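Local coordinates for endoribonuclease ToxN (Bacillus thuringiensis, PDB 4ATO), which cleaves RNA at A-rich sequences as the toxin of a type III toxin-antitoxin system and is held in check by its own antitoxin RNA, ToxI, at residues 14-19 with 89-94; 21-26 with 159-164; 61-66 with 79-84. All coordinates share one frame; numbering follows the deposited sequence.

Contact 1 of 3, residues 14-19 with 89-94; sequences TEYIDY and PVPEKE
Y16 of helix 14-23 reaches across to segment 89-94, the end of strand 78-89 and the loop to strand 95-97, the last two strands in sequence of the antiparallel sheet in this SH3-clan toxin fold. P91 to E94 form a type I beta turn in that loop, closed by the bond from E94 N to P91 O. The Y16 ring lies between the helix and this turn. With CG anti to the backbone N (chi1 -175°), the side chain leaves the helix directly toward the loop. Its CB starts the contact, 3.8 Å from E94 CB, and E94 CG lies close by. CG and CD1 continue along the same aliphatic part of E94. On the CE2 corner V90 approaches, with CG2 3.9 Å from Y16 CE2. One face of the ring is covered by P91: its CD sits 3.7 Å from the Y16 ring centroid in a CH-pi contact, offset toward the CZ rim.

The E94 carboxylate is engaged elsewhere: OE2 is hydrogen-bonded to Y169 OH of helix 159-169 and OE1 to S13 OG, just before helix 14-23. The Y16 side chain also touches C166. At the tip, Y16 OH donates to the main-chain P89 O at 3.0 Å. P89 O lies at the edge of the Y16 ring, in the ring plane, while the hydroxyl oxygen stands 37° out of the plane of the P89 carbonyl.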
loop_
_atom_site.group_PDB
_atom_site.type_symbol
_atom_site.label_atom_id
_atom_site.label_comp_id
_atom_site.label_asym_id
_atom_site.label_seq_id
_atom_site.Cartn_x
_atom_site.Cartn_y
_atom_site.Cartn_z
ATOM N N THR A 14 -5.194 0.904 -43.797
ATOM C CA THR A 14 -6.351 0.097 -44.146
ATOM C C THR A 14 -5.991 -0.937 -45.199
ATOM O O THR A 14 -6.647 -1.969 -45.311
ATOM C CB THR A 14 -7.504 0.961 -44.653
ATOM O OG1 THR A 14 -7.149 1.531 -45.918
ATOM C CG2 THR A 14 -7.780 2.070 -43.667
ATOM N N GLU A 15 -4.943 -0.659 -45.966
ATOM C CA GLU A 15 -4.468 -1.618 -46.955
ATOM C C GLU A 15 -4.015 -2.885 -46.252
ATOM O O GLU A 15 -4.410 -3.990 -46.628
ATOM C CB GLU A 15 -3.302 -1.048 -47.765
ATOM C CG GLU A 15 -3.698 -0.318 -49.027
ATOM C CD GLU A 15 -2.600 -0.365 -50.078
ATOM O OE1 GLU A 15 -1.636 -1.138 -49.891
ATOM O OE2 GLU A 15 -2.699 0.364 -51.090
ATOM N N TYR A 16 -3.185 -2.723 -45.227
ATOM C CA TYR A 16 -2.661 -3.880 -44.516
ATOM C C TYR A 16 -3.758 -4.597 -43.734
ATOM O O TYR A 16 -3.751 -5.823 -43.637
ATOM C CB TYR A 16 -1.489 -3.502 -43.610
ATOM C CG TYR A 16 -0.849 -4.701 -42.950
ATOM C CD1 TYR A 16 0.038 -5.516 -43.649
ATOM C CD2 TYR A 16 -1.148 -5.036 -41.635
ATOM C CE1 TYR A 16 0.617 -6.624 -43.050
ATOM C CE2 TYR A 16 -0.572 -6.136 -41.027
ATOM C CZ TYR A 16 0.307 -6.927 -41.735
ATOM O OH TYR A 16 0.875 -8.023 -41.122
ATOM N N ILE A 17 -4.708 -3.843 -43.190
ATOM C CA ILE A 17 -5.817 -4.451 -42.450
ATOM C C ILE A 17 -6.659 -5.326 -43.383
ATOM O O ILE A 17 -6.963 -6.481 -43.067
ATOM C CB ILE A 17 -6.708 -3.390 -41.774
ATOM C CG1 ILE A 17 -5.996 -2.773 -40.571
ATOM C CG2 ILE A 17 -8.045 -3.993 -41.346
ATOM C CD1 ILE A 17 -5.911 -3.687 -39.345
ATOM N N ASP A 18 -7.023 -4.772 -44.536
ATOM C CA ASP A 18 -7.809 -5.504 -45.530
ATOM C C ASP A 18 -7.043 -6.720 -46.029
ATOM O O ASP A 18 -7.620 -7.773 -46.296
ATOM C CB ASP A 18 -8.168 -4.599 -46.708
ATOM C CG ASP A 18 -9.160 -3.514 -46.326
ATOM O OD1 ASP A 18 -9.794 -3.632 -45.248
ATOM O OD2 ASP A 18 -9.310 -2.549 -47.106
ATOM N N TYR A 19 -5.734 -6.563 -46.146
ATOM C CA TYR A 19 -4.875 -7.650 -46.572
ATOM C C TYR A 19 -4.892 -8.750 -45.520
ATOM O O TYR A 19 -4.936 -9.927 -45.857
ATOM C CB TYR A 19 -3.464 -7.129 -46.804
ATOM C CG TYR A 19 -2.392 -8.186 -46.874
ATOM C CD1 TYR A 19 -2.139 -8.868 -48.053
ATOM C CD2 TYR A 19 -1.604 -8.474 -45.767
ATOM C CE1 TYR A 19 -1.148 -9.824 -48.123
ATOM C CE2 TYR A 19 -0.613 -9.421 -45.826
ATOM C CZ TYR A 19 -0.385 -10.096 -47.006
ATOM O OH TYR A 19 0.612 -11.047 -47.063
ATOM N N PRO A 89 -0.302 -8.874 -35.817
ATOM C CA PRO A 89 1.094 -8.543 -36.097
ATOM C C PRO A 89 1.125 -7.559 -37.252
ATOM O O PRO A 89 0.375 -7.751 -38.206
ATOM C CB PRO A 89 1.680 -9.884 -36.535
ATOM C CG PRO A 89 0.524 -10.587 -37.192
ATOM C CD PRO A 89 -0.711 -10.146 -36.454
ATOM N N VAL A 90 1.941 -6.512 -37.157
ATOM C CA VAL A 90 1.980 -5.470 -38.179
ATOM C C VAL A 90 3.426 -5.032 -38.434
ATOM O O VAL A 90 4.180 -4.830 -37.487
ATOM C CB VAL A 90 1.138 -4.228 -37.751
ATOM C CG1 VAL A 90 1.138 -3.163 -38.835
ATOM C CG2 VAL A 90 -0.284 -4.624 -37.424
ATOM N N PRO A 91 3.817 -4.891 -39.714
ATOM C CA PRO A 91 5.152 -4.376 -40.048
ATOM C C PRO A 91 5.228 -2.868 -39.822
ATOM O O PRO A 91 4.208 -2.185 -39.926
ATOM C CB PRO A 91 5.307 -4.720 -41.537
ATOM C CG PRO A 91 3.921 -4.820 -42.050
ATOM C CD PRO A 91 3.073 -5.322 -40.911
ATOM N N GLU A 92 6.419 -2.359 -39.521
ATOM C CA GLU A 92 6.563 -0.978 -39.057
ATOM C C GLU A 92 6.271 0.082 -40.117
ATOM O O GLU A 92 6.111 1.262 -39.799
ATOM C CB GLU A 92 7.937 -0.747 -38.413
ATOM C CG GLU A 92 9.122 -1.179 -39.258
ATOM C CD GLU A 92 10.419 -1.246 -38.460
ATOM O OE1 GLU A 92 10.354 -1.274 -37.211
ATOM O OE2 GLU A 92 11.504 -1.277 -39.083
ATOM N N LYS A 93 6.185 -0.335 -41.373
ATOM C CA LYS A 93 5.846 0.600 -42.438
ATOM C C LYS A 93 4.336 0.738 -42.584
ATOM O O LYS A 93 3.847 1.704 -43.168
ATOM C CB LYS A 93 6.493 0.200 -43.774
ATOM C CG LYS A 93 6.876 -1.272 -43.882
ATOM C CD LYS A 93 8.278 -1.528 -43.333
ATOM C CE LYS A 93 8.417 -2.937 -42.782
ATOM N NZ LYS A 93 9.666 -3.078 -41.992
ATOM N N GLU A 94 3.588 -0.218 -42.046
ATOM C CA GLU A 94 2.135 -0.149 -42.168
ATOM C C GLU A 94 1.455 0.413 -40.918
ATOM O O GLU A 94 0.236 0.305 -40.767
ATOM C CB GLU A 94 1.536 -1.507 -42.568
ATOM C CG GLU A 94 2.045 -2.049 -43.910
ATOM C CD GLU A 94 1.890 -1.061 -45.047
ATOM O OE1 GLU A 94 0.827 -0.403 -45.137
ATOM O OE2 GLU A 94 2.836 -0.940 -45.857
#

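Contact 2 of 3, residues 21-26 with 159-164; sequences READSK and FPKLEE. With nucleotides of chain B.
K161 lays its aliphatic chain over A23 at the end of helix 14-23. The chain is extended beyond CG, which brings a run of methylenes past the small methyl group: K161 CE is 3.9 Å from A23 CB, and CG and CD lie nearly as close. The ammonium group ends beside the main chain. K161 NZ gives A23 O a weak hydrogen bond of 3.3 Å. L162, one residue on, packs on the same segment with a single branch. Its CD2 meets D24 CB at 4.0 Å and more loosely touches A23 CB. The L162 side chain also touches I88 and P89 of strand 78-89.

The contact joins two helices of the toxin fold where helix 14-23 gives way to a loop, against the first turn of helix 159-169. D24 shapes this exit as an Asx turn. Its OD1 accepts from K26 N at 2.7 Å, nearly along the C-O axis of the carboxylate. OD2 accepts from the main-chain N of D158, just ahead of helix 159-169. One carboxylate therefore holds both its own loop and the approach to the second helix.

The main chain of the same turn meets the antitoxin RNA through the carbonyls of S25 and K26. The adenine of A1 of chain B donates its N6 to S25 O at 2.9 Å, with an angle of 167°. The N6 of A2 of chain B donates to K26 O at 3.0 Å. The K26 CB and CG lie near N1 of A2, while K26 NZ turns to the main-chain O of C156.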
loop_
_atom_site.group_PDB
_atom_site.type_symbol
_atom_site.label_atom_id
_atom_site.label_comp_id
_atom_site.label_asym_id
_atom_site.label_seq_id
_atom_site.Cartn_x
_atom_site.Cartn_y
_atom_site.Cartn_z
ATOM N N ARG A 21 -7.410 -9.275 -43.260
ATOM C CA ARG A 21 -8.754 -9.850 -43.137
ATOM C C ARG A 21 -9.065 -10.878 -44.235
ATOM O O ARG A 21 -9.999 -11.675 -44.105
ATOM C CB ARG A 21 -9.834 -8.764 -43.045
ATOM C CG ARG A 21 -11.204 -9.291 -42.587
ATOM C CD ARG A 21 -12.086 -8.213 -41.952
ATOM N NE ARG A 21 -12.065 -6.986 -42.734
ATOM C CZ ARG A 21 -11.445 -5.875 -42.357
ATOM N NH1 ARG A 21 -10.814 -5.836 -41.193
ATOM N NH2 ARG A 21 -11.463 -4.802 -43.137
ATOM N N GLU A 22 -8.269 -10.866 -45.302
ATOM C CA GLU A 22 -8.318 -11.926 -46.305
ATOM C C GLU A 22 -8.055 -13.286 -45.652
ATOM O O GLU A 22 -8.727 -14.271 -45.956
ATOM C CB GLU A 22 -7.283 -11.682 -47.406
ATOM C CG GLU A 22 -7.481 -10.400 -48.199
ATOM C CD GLU A 22 -6.364 -10.154 -49.207
ATOM O OE1 GLU A 22 -5.332 -10.859 -49.145
ATOM O OE2 GLU A 22 -6.519 -9.254 -50.059
ATOM N N ALA A 23 -7.081 -13.327 -44.745
ATOM C CA ALA A 23 -6.684 -14.579 -44.106
ATOM C C ALA A 23 -7.525 -14.914 -42.873
ATOM O O ALA A 23 -7.678 -16.083 -42.524
ATOM C CB ALA A 23 -5.205 -14.544 -43.744
ATOM N N ASP A 24 -8.057 -13.889 -42.214
ATOM C CA ASP A 24 -8.869 -14.085 -41.013
ATOM C C ASP A 24 -9.927 -12.992 -40.882
ATOM O O ASP A 24 -9.603 -11.816 -40.667
ATOM C CB ASP A 24 -7.987 -14.114 -39.760
ATOM C CG ASP A 24 -8.753 -14.529 -38.507
ATOM O OD1 ASP A 24 -9.912 -14.106 -38.324
ATOM O OD2 ASP A 24 -8.196 -15.294 -37.700
ATOM N N SER A 25 -11.190 -13.396 -40.966
ATOM C CA SER A 25 -12.303 -12.450 -40.959
ATOM C C SER A 25 -12.527 -11.748 -39.613
ATOM O O SER A 25 -13.364 -10.846 -39.520
ATOM C CB SER A 25 -13.596 -13.141 -41.412
ATOM O OG SER A 25 -13.916 -14.236 -40.574
ATOM N N LYS A 26 -11.786 -12.143 -38.578
ATOM C CA LYS A 26 -11.954 -11.519 -37.261
ATOM C C LYS A 26 -11.114 -10.258 -37.069
ATOM O O LYS A 26 -11.227 -9.590 -36.034
ATOM C CB LYS A 26 -11.665 -12.507 -36.124
ATOM C CG LYS A 26 -12.628 -13.678 -36.024
ATOM C CD LYS A 26 -12.057 -14.721 -35.085
ATOM C CE LYS A 26 -12.553 -16.099 -35.406
ATOM N NZ LYS A 26 -11.524 -17.112 -35.060
ATOM N N PHE A 159 -3.717 -16.207 -34.966
ATOM C CA PHE A 159 -2.437 -15.507 -34.882
ATOM C C PHE A 159 -1.371 -16.075 -35.823
ATOM O O PHE A 159 -0.707 -15.303 -36.515
ATOM C CB PHE A 159 -1.906 -15.453 -33.444
ATOM C CG PHE A 159 -2.837 -14.789 -32.479
ATOM C CD1 PHE A 159 -3.441 -13.589 -32.797
ATOM C CD2 PHE A 159 -3.111 -15.372 -31.255
ATOM C CE1 PHE A 159 -4.316 -12.984 -31.913
ATOM C CE2 PHE A 159 -3.978 -14.766 -30.360
ATOM C CZ PHE A 159 -4.584 -13.570 -30.695
ATOM N N PRO A 160 -1.197 -17.415 -35.850
ATOM C CA PRO A 160 -0.149 -17.956 -36.725
ATOM C C PRO A 160 -0.370 -17.623 -38.193
ATOM O O PRO A 160 0.590 -17.326 -38.906
ATOM C CB PRO A 160 -0.266 -19.467 -36.507
ATOM C CG PRO A 160 -0.767 -19.594 -35.122
ATOM C CD PRO A 160 -1.761 -18.469 -34.985
ATOM N N LYS A 161 -1.619 -17.678 -38.639
ATOM C CA LYS A 161 -1.919 -17.347 -40.023
ATOM C C LYS A 161 -1.547 -15.891 -40.318
ATOM O O LYS A 161 -0.927 -15.604 -41.342
ATOM C CB LYS A 161 -3.389 -17.625 -40.346
ATOM C CG LYS A 161 -3.683 -17.730 -41.836
ATOM C CD LYS A 161 -5.083 -18.277 -42.104
ATOM C CE LYS A 161 -5.330 -18.473 -43.600
ATOM N NZ LYS A 161 -6.730 -18.895 -43.902
ATOM N N LEU A 162 -1.898 -14.981 -39.411
ATOM C CA LEU A 162 -1.564 -13.569 -39.587
ATOM C C LEU A 162 -0.051 -13.325 -39.569
ATOM O O LEU A 162 0.441 -12.419 -40.242
ATOM C CB LEU A 162 -2.248 -12.697 -38.524
ATOM C CG LEU A 162 -3.784 -12.648 -38.506
ATOM C CD1 LEU A 162 -4.285 -11.574 -37.535
ATOM C CD2 LEU A 162 -4.350 -12.437 -39.905
ATOM N N GLU A 163 0.689 -14.126 -38.802
ATOM C CA GLU A 163 2.146 -13.988 -38.765
ATOM C C GLU A 163 2.768 -14.367 -40.106
ATOM O O GLU A 163 3.725 -13.727 -40.561
ATOM C CB GLU A 163 2.762 -14.820 -37.629
ATOM C CG GLU A 163 2.640 -14.159 -36.269
ATOM C CD GLU A 163 3.065 -15.063 -35.133
ATOM O OE1 GLU A 163 3.905 -15.956 -35.373
ATOM O OE2 GLU A 163 2.554 -14.884 -34.003
ATOM N N GLU A 164 2.228 -15.412 -40.726
ATOM C CA GLU A 164 2.641 -15.798 -42.071
ATOM C C GLU A 164 2.389 -14.659 -43.045
ATOM O O GLU A 164 3.237 -14.343 -43.868
ATOM C CB GLU A 164 1.869 -17.024 -42.549
ATOM C CG GLU A 164 2.379 -18.347 -42.033
ATOM C CD GLU A 164 1.791 -19.514 -42.802
ATOM O OE1 GLU A 164 1.183 -19.273 -43.871
ATOM O OE2 GLU A 164 1.931 -20.666 -42.338
ATOM P P A B 2 -19.933 -4.660 -32.358
ATOM O OP1 A B 2 -21.109 -4.235 -31.569
ATOM O OP2 A B 2 -18.614 -4.780 -31.679
ATOM O "O5'" A B 2 -20.253 -6.011 -33.125
ATOM C "C5'" A B 2 -21.532 -6.272 -33.673
ATOM C "C4'" A B 2 -21.546 -7.615 -34.341
ATOM O "O4'" A B 2 -20.500 -7.657 -35.341
ATOM C "C3'" A B 2 -21.257 -8.794 -33.423
ATOM O "O3'" A B 2 -22.428 -9.288 -32.810
ATOM C "C2'" A B 2 -20.574 -9.809 -34.335
ATOM O "O2'" A B 2 -21.538 -10.576 -35.043
ATOM C "C1'" A B 2 -19.859 -8.910 -35.335
ATOM N N9 A B 2 -18.426 -8.698 -35.033
ATOM C C8 A B 2 -17.877 -7.578 -34.457
ATOM N N7 A B 2 -16.569 -7.604 -34.373
ATOM C C5 A B 2 -16.225 -8.804 -34.973
ATOM C C6 A B 2 -14.983 -9.418 -35.205
ATOM N N6 A B 2 -13.834 -8.861 -34.856
ATOM N N1 A B 2 -14.961 -10.621 -35.822
ATOM C C2 A B 2 -16.136 -11.160 -36.173
ATOM N N3 A B 2 -17.367 -10.681 -36.009
ATOM C C4 A B 2 -17.351 -9.484 -35.396
ATOM O "O5'" A B 1 -16.095 -2.336 -34.133
ATOM C "C5'" A B 1 -17.308 -1.618 -34.313
ATOM C "C4'" A B 1 -18.307 -2.412 -35.110
ATOM O "O4'" A B 1 -17.732 -2.766 -36.390
ATOM C "C3'" A B 1 -18.730 -3.740 -34.509
ATOM O "O3'" A B 1 -19.761 -3.591 -33.545
ATOM C "C2'" A B 1 -19.160 -4.543 -35.732
ATOM O "O2'" A B 1 -20.473 -4.186 -36.117
ATOM C "C1'" A B 1 -18.201 -4.030 -36.798
ATOM N N9 A B 1 -17.039 -4.916 -37.016
ATOM C C8 A B 1 -15.723 -4.573 -36.816
ATOM N N7 A B 1 -14.873 -5.521 -37.137
ATOM C C5 A B 1 -15.676 -6.557 -37.598
ATOM C C6 A B 1 -15.368 -7.842 -38.096
ATOM N N6 A B 1 -14.124 -8.329 -38.209
ATOM N N1 A B 1 -16.396 -8.627 -38.473
ATOM C C2 A B 1 -17.640 -8.141 -38.358
ATOM N N3 A B 1 -18.053 -6.953 -37.911
ATOM C C4 A B 1 -17.013 -6.195 -37.538
#

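Contact 3 of 3, residues 61-66 with 79-84; sequences KNFNSQ and IGVLLV. With nucleotides of chain B.
F63 and V81 carry most of the buried surface here, and L83 adds a smaller share. The F63 side chain extends from loop 61-66 to V81 on strand 78-89. V81 CG1 sits over the centre of one ring face, 3.9 Å from the F63 centroid and 3° off the ring normal, a well-centred CH-pi contact. The other methyl, V81 CG2, lies 3.7 Å from F63 CE2. With CG1 anti to the backbone N (chi1 -179°) and CG2 anti to the carbonyl carbon, V81 sets both methyls against the ring. L83 comes obliquely, with CD2 3.6 Å from F63 CE1. No hydrogen bond links the two segments. The contact is purely apolar, next to a loop whose polar groups bind the antitoxin RNA.

O4 of U4 of chain B lies at the F63 ring edge. The residues around F63 read the RNA backbone and bases. N64 N donates to O2 of U4 at 2.8 Å, and N62 O accepts from the O2' of the same nucleotide. N62 ND2 and N64 ND2 each donate to a phosphate oxygen of U5 of chain B. N64 OD1 accepts from both Q66 N and Q66 NE2, which approach from opposite faces of its plane. The first of these bonds makes an Asx turn. The second helps fix the Q66 amide, whose NE2 also donates to O4 of U5 at 2.8 Å. S65 OG accepts from N4 of the chain B cytidine.

Strand 78-89 runs between strands 51-56 and 68-72, with backbone hydrogen bonds of V81 to T56 and L83 to P54 on the first and of L82 to V69 on the second. F63 also touches S68 and K70 of strand 68-72, whereas L82 packs on L121 and V128 of helix 108-139.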
loop_
_atom_site.group_PDB
_atom_site.type_symbol
_atom_site.label_atom_id
_atom_site.label_comp_id
_atom_site.label_asym_id
_atom_site.label_seq_id
_atom_site.Cartn_x
_atom_site.Cartn_y
_atom_site.Cartn_z
ATOM N N LYS A 61 -20.653 -4.193 -24.348
ATOM C CA LYS A 61 -20.803 -5.577 -24.802
ATOM C C LYS A 61 -20.453 -6.563 -23.693
ATOM O O LYS A 61 -19.828 -6.198 -22.687
ATOM C CB LYS A 61 -19.909 -5.847 -26.014
ATOM C CG LYS A 61 -20.166 -4.917 -27.177
ATOM C CD LYS A 61 -19.942 -5.630 -28.512
ATOM C CE LYS A 61 -18.525 -6.190 -28.639
ATOM N NZ LYS A 61 -18.357 -7.046 -29.875
ATOM N N ASN A 62 -20.854 -7.815 -23.881
ATOM C CA ASN A 62 -20.409 -8.896 -23.009
ATOM C C ASN A 62 -18.975 -9.294 -23.352
ATOM O O ASN A 62 -18.752 -10.043 -24.305
ATOM C CB ASN A 62 -21.330 -10.105 -23.172
ATOM C CG ASN A 62 -20.775 -11.363 -22.511
ATOM O OD1 ASN A 62 -19.982 -11.300 -21.559
ATOM N ND2 ASN A 62 -21.187 -12.517 -23.020
ATOM N N PHE A 63 -18.003 -8.794 -22.596
ATOM C CA PHE A 63 -16.611 -9.208 -22.823
ATOM C C PHE A 63 -16.161 -10.222 -21.779
ATOM O O PHE A 63 -16.454 -10.069 -20.597
ATOM C CB PHE A 63 -15.657 -8.016 -22.770
ATOM C CG PHE A 63 -15.915 -6.966 -23.814
ATOM C CD1 PHE A 63 -15.468 -7.133 -25.114
ATOM C CD2 PHE A 63 -16.584 -5.796 -23.486
ATOM C CE1 PHE A 63 -15.695 -6.162 -26.062
ATOM C CE2 PHE A 63 -16.819 -4.818 -24.443
ATOM C CZ PHE A 63 -16.372 -5.000 -25.723
ATOM N N ASN A 64 -15.441 -11.253 -22.206
ATOM C CA ASN A 64 -14.781 -12.124 -21.241
ATOM C C ASN A 64 -13.469 -11.488 -20.810
ATOM O O ASN A 64 -12.718 -10.978 -21.639
ATOM C CB ASN A 64 -14.511 -13.506 -21.813
ATOM C CG ASN A 64 -14.055 -14.476 -20.744
ATOM O OD1 ASN A 64 -12.871 -14.516 -20.387
ATOM N ND2 ASN A 64 -15.001 -15.242 -20.197
ATOM N N SER A 65 -13.191 -11.514 -19.515
ATOM C CA SER A 65 -12.061 -10.761 -18.974
ATOM C C SER A 65 -10.724 -11.308 -19.471
ATOM O O SER A 65 -9.747 -10.581 -19.556
ATOM C CB SER A 65 -12.098 -10.765 -17.448
ATOM O OG SER A 65 -11.755 -12.045 -16.959
ATOM N N GLN A 66 -10.694 -12.583 -19.836
ATOM C CA GLN A 66 -9.456 -13.205 -20.288
ATOM C C GLN A 66 -8.913 -12.604 -21.582
ATOM O O GLN A 66 -7.719 -12.688 -21.831
ATOM C CB GLN A 66 -9.634 -14.711 -20.467
ATOM C CG GLN A 66 -9.959 -15.438 -19.196
ATOM C CD GLN A 66 -10.330 -16.869 -19.463
ATOM O OE1 GLN A 66 -9.475 -17.761 -19.413
ATOM N NE2 GLN A 66 -11.604 -17.104 -19.774
ATOM N N ILE A 79 -14.165 4.175 -21.073
ATOM C CA ILE A 79 -13.505 4.874 -22.161
ATOM C C ILE A 79 -12.739 3.903 -23.053
ATOM O O ILE A 79 -11.572 4.124 -23.357
ATOM C CB ILE A 79 -12.545 5.977 -21.646
ATOM C CG1 ILE A 79 -11.622 5.428 -20.552
ATOM C CG2 ILE A 79 -13.310 7.169 -21.101
ATOM C CD1 ILE A 79 -10.468 6.364 -20.216
ATOM N N GLY A 80 -13.394 2.831 -23.482
ATOM C CA GLY A 80 -12.765 1.912 -24.418
ATOM C C GLY A 80 -12.492 0.541 -23.831
ATOM O O GLY A 80 -12.458 0.349 -22.606
ATOM N N VAL A 81 -12.317 -0.432 -24.712
ATOM C CA VAL A 81 -11.981 -1.788 -24.300
ATOM C C VAL A 81 -10.905 -2.272 -25.254
ATOM O O VAL A 81 -11.053 -2.147 -26.477
ATOM C CB VAL A 81 -13.219 -2.733 -24.385
ATOM C CG1 VAL A 81 -12.852 -4.137 -23.937
ATOM C CG2 VAL A 81 -14.365 -2.206 -23.531
ATOM N N LEU A 82 -9.809 -2.793 -24.719
ATOM C CA LEU A 82 -8.786 -3.357 -25.594
ATOM C C LEU A 82 -9.181 -4.782 -25.891
ATOM O O LEU A 82 -9.410 -5.561 -24.960
ATOM C CB LEU A 82 -7.416 -3.365 -24.934
ATOM C CG LEU A 82 -6.580 -2.090 -24.978
ATOM C CD1 LEU A 82 -5.429 -2.217 -23.983
ATOM C CD2 LEU A 82 -6.057 -1.872 -26.383
ATOM N N LEU A 83 -9.250 -5.123 -27.178
ATOM C CA LEU A 83 -9.602 -6.479 -27.602
ATOM C C LEU A 83 -8.362 -7.356 -27.809
ATOM O O LEU A 83 -7.834 -7.456 -28.929
ATOM C CB LEU A 83 -10.403 -6.421 -28.901
ATOM C CG LEU A 83 -11.609 -5.481 -28.843
ATOM C CD1 LEU A 83 -12.328 -5.418 -30.214
ATOM C CD2 LEU A 83 -12.573 -5.900 -27.736
ATOM N N VAL A 84 -7.881 -8.001 -26.754
ATOM C CA VAL A 84 -6.684 -8.814 -26.946
ATOM C C VAL A 84 -6.957 -10.001 -27.875
ATOM O O VAL A 84 -6.048 -10.449 -28.577
ATOM C CB VAL A 84 -5.937 -9.178 -25.621
ATOM C CG1 VAL A 84 -6.699 -8.692 -24.406
ATOM C CG2 VAL A 84 -5.613 -10.665 -25.537
ATOM P P U B 4 -21.274 -13.863 -28.061
ATOM O OP1 U B 4 -22.230 -14.857 -27.522
ATOM O OP2 U B 4 -21.653 -12.427 -28.045
ATOM O "O5'" U B 4 -19.855 -14.059 -27.369
ATOM C "C5'" U B 4 -19.354 -15.357 -27.100
ATOM C "C4'" U B 4 -18.295 -15.328 -26.031
ATOM O "O4'" U B 4 -17.172 -14.534 -26.493
ATOM C "C3'" U B 4 -18.723 -14.720 -24.696
ATOM O "O3'" U B 4 -18.029 -15.395 -23.645
ATOM C "C2'" U B 4 -18.207 -13.278 -24.809
ATOM O "O2'" U B 4 -17.983 -12.630 -23.572
ATOM C "C1'" U B 4 -16.911 -13.490 -25.571
ATOM N N1 U B 4 -16.439 -12.316 -26.330
ATOM C C2 U B 4 -15.297 -11.707 -25.861
ATOM O O2 U B 4 -14.746 -12.073 -24.843
ATOM N N3 U B 4 -14.849 -10.643 -26.605
ATOM C C4 U B 4 -15.413 -10.153 -27.764
ATOM O O4 U B 4 -14.887 -9.190 -28.325
ATOM C C5 U B 4 -16.587 -10.850 -28.203
ATOM C C6 U B 4 -17.042 -11.891 -27.490
ATOM P P C B 19 -4.880 -13.330 -14.232
ATOM O OP1 C B 19 -3.407 -13.402 -14.081
ATOM O OP2 C B 19 -5.441 -12.474 -15.293
ATOM O "O5'" C B 19 -5.491 -14.791 -14.345
ATOM C "C5'" C B 19 -5.317 -15.747 -13.298
ATOM C "C4'" C B 19 -5.854 -17.106 -13.695
ATOM O "O4'" C B 19 -7.312 -17.044 -13.769
ATOM C "C3'" C B 19 -5.383 -17.615 -15.054
ATOM O "O3'" C B 19 -5.222 -19.026 -14.993
ATOM C "C2'" C B 19 -6.554 -17.265 -15.976
ATOM O "O2'" C B 19 -6.650 -18.060 -17.138
ATOM C "C1'" C B 19 -7.743 -17.476 -15.046
ATOM N N1 C B 19 -8.957 -16.711 -15.419
ATOM C C2 C B 19 -10.075 -17.438 -15.859
ATOM O O2 C B 19 -9.978 -18.669 -15.915
ATOM N N3 C B 19 -11.219 -16.802 -16.216
ATOM C C4 C B 19 -11.280 -15.475 -16.132
ATOM N N4 C B 19 -12.422 -14.876 -16.482
ATOM C C5 C B 19 -10.162 -14.701 -15.676
ATOM C C6 C B 19 -9.030 -15.348 -15.331
ATOM P P U B 5 -18.725 -15.624 -22.222
ATOM O OP1 U B 5 -19.993 -14.865 -22.236
ATOM O OP2 U B 5 -17.720 -15.307 -21.184
ATOM O "O5'" U B 5 -19.018 -17.197 -22.220
ATOM C "C5'" U B 5 -19.749 -17.804 -23.277
ATOM C "C4'" U B 5 -19.396 -19.263 -23.441
ATOM O "O4'" U B 5 -18.058 -19.402 -24.000
ATOM C "C3'" U B 5 -19.336 -20.091 -22.170
ATOM O "O3'" U B 5 -20.616 -20.450 -21.677
ATOM C "C2'" U B 5 -18.489 -21.274 -22.609
ATOM O "O2'" U B 5 -19.245 -22.165 -23.420
ATOM C "C1'" U B 5 -17.452 -20.577 -23.492
ATOM N N1 U B 5 -16.251 -20.198 -22.708
ATOM C C2 U B 5 -15.399 -21.240 -22.377
ATOM O O2 U B 5 -15.593 -22.386 -22.749
ATOM N N3 U B 5 -14.303 -20.895 -21.621
ATOM C C4 U B 5 -13.990 -19.629 -21.160
ATOM O O4 U B 5 -12.973 -19.470 -20.482
ATOM C C5 U B 5 -14.931 -18.610 -21.526
ATOM C C6 U B 5 -16.011 -18.916 -22.262
#

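Contacts 1 and 2 share helix 14-23 and meet at P89, whose CG packs on L162 O. Contact 1 is buried and mixes ring packing with one hydrogen bond. Contact 2 is partly buried, with only one weak hydrogen bond across it. Contact 3 is a buried apolar contact across the chain's centre from contact 1, about 23 Å between centres. It touches contact 2 where F159 CZ packs near V84 O. RNA lies against segments of contacts 2 and 3, through loop carbonyls in one and by amide side chains, backbone groups, a serine hydroxyl and a lysine in the other. It stays about 8 Å from contact 1 at the nearest atoms.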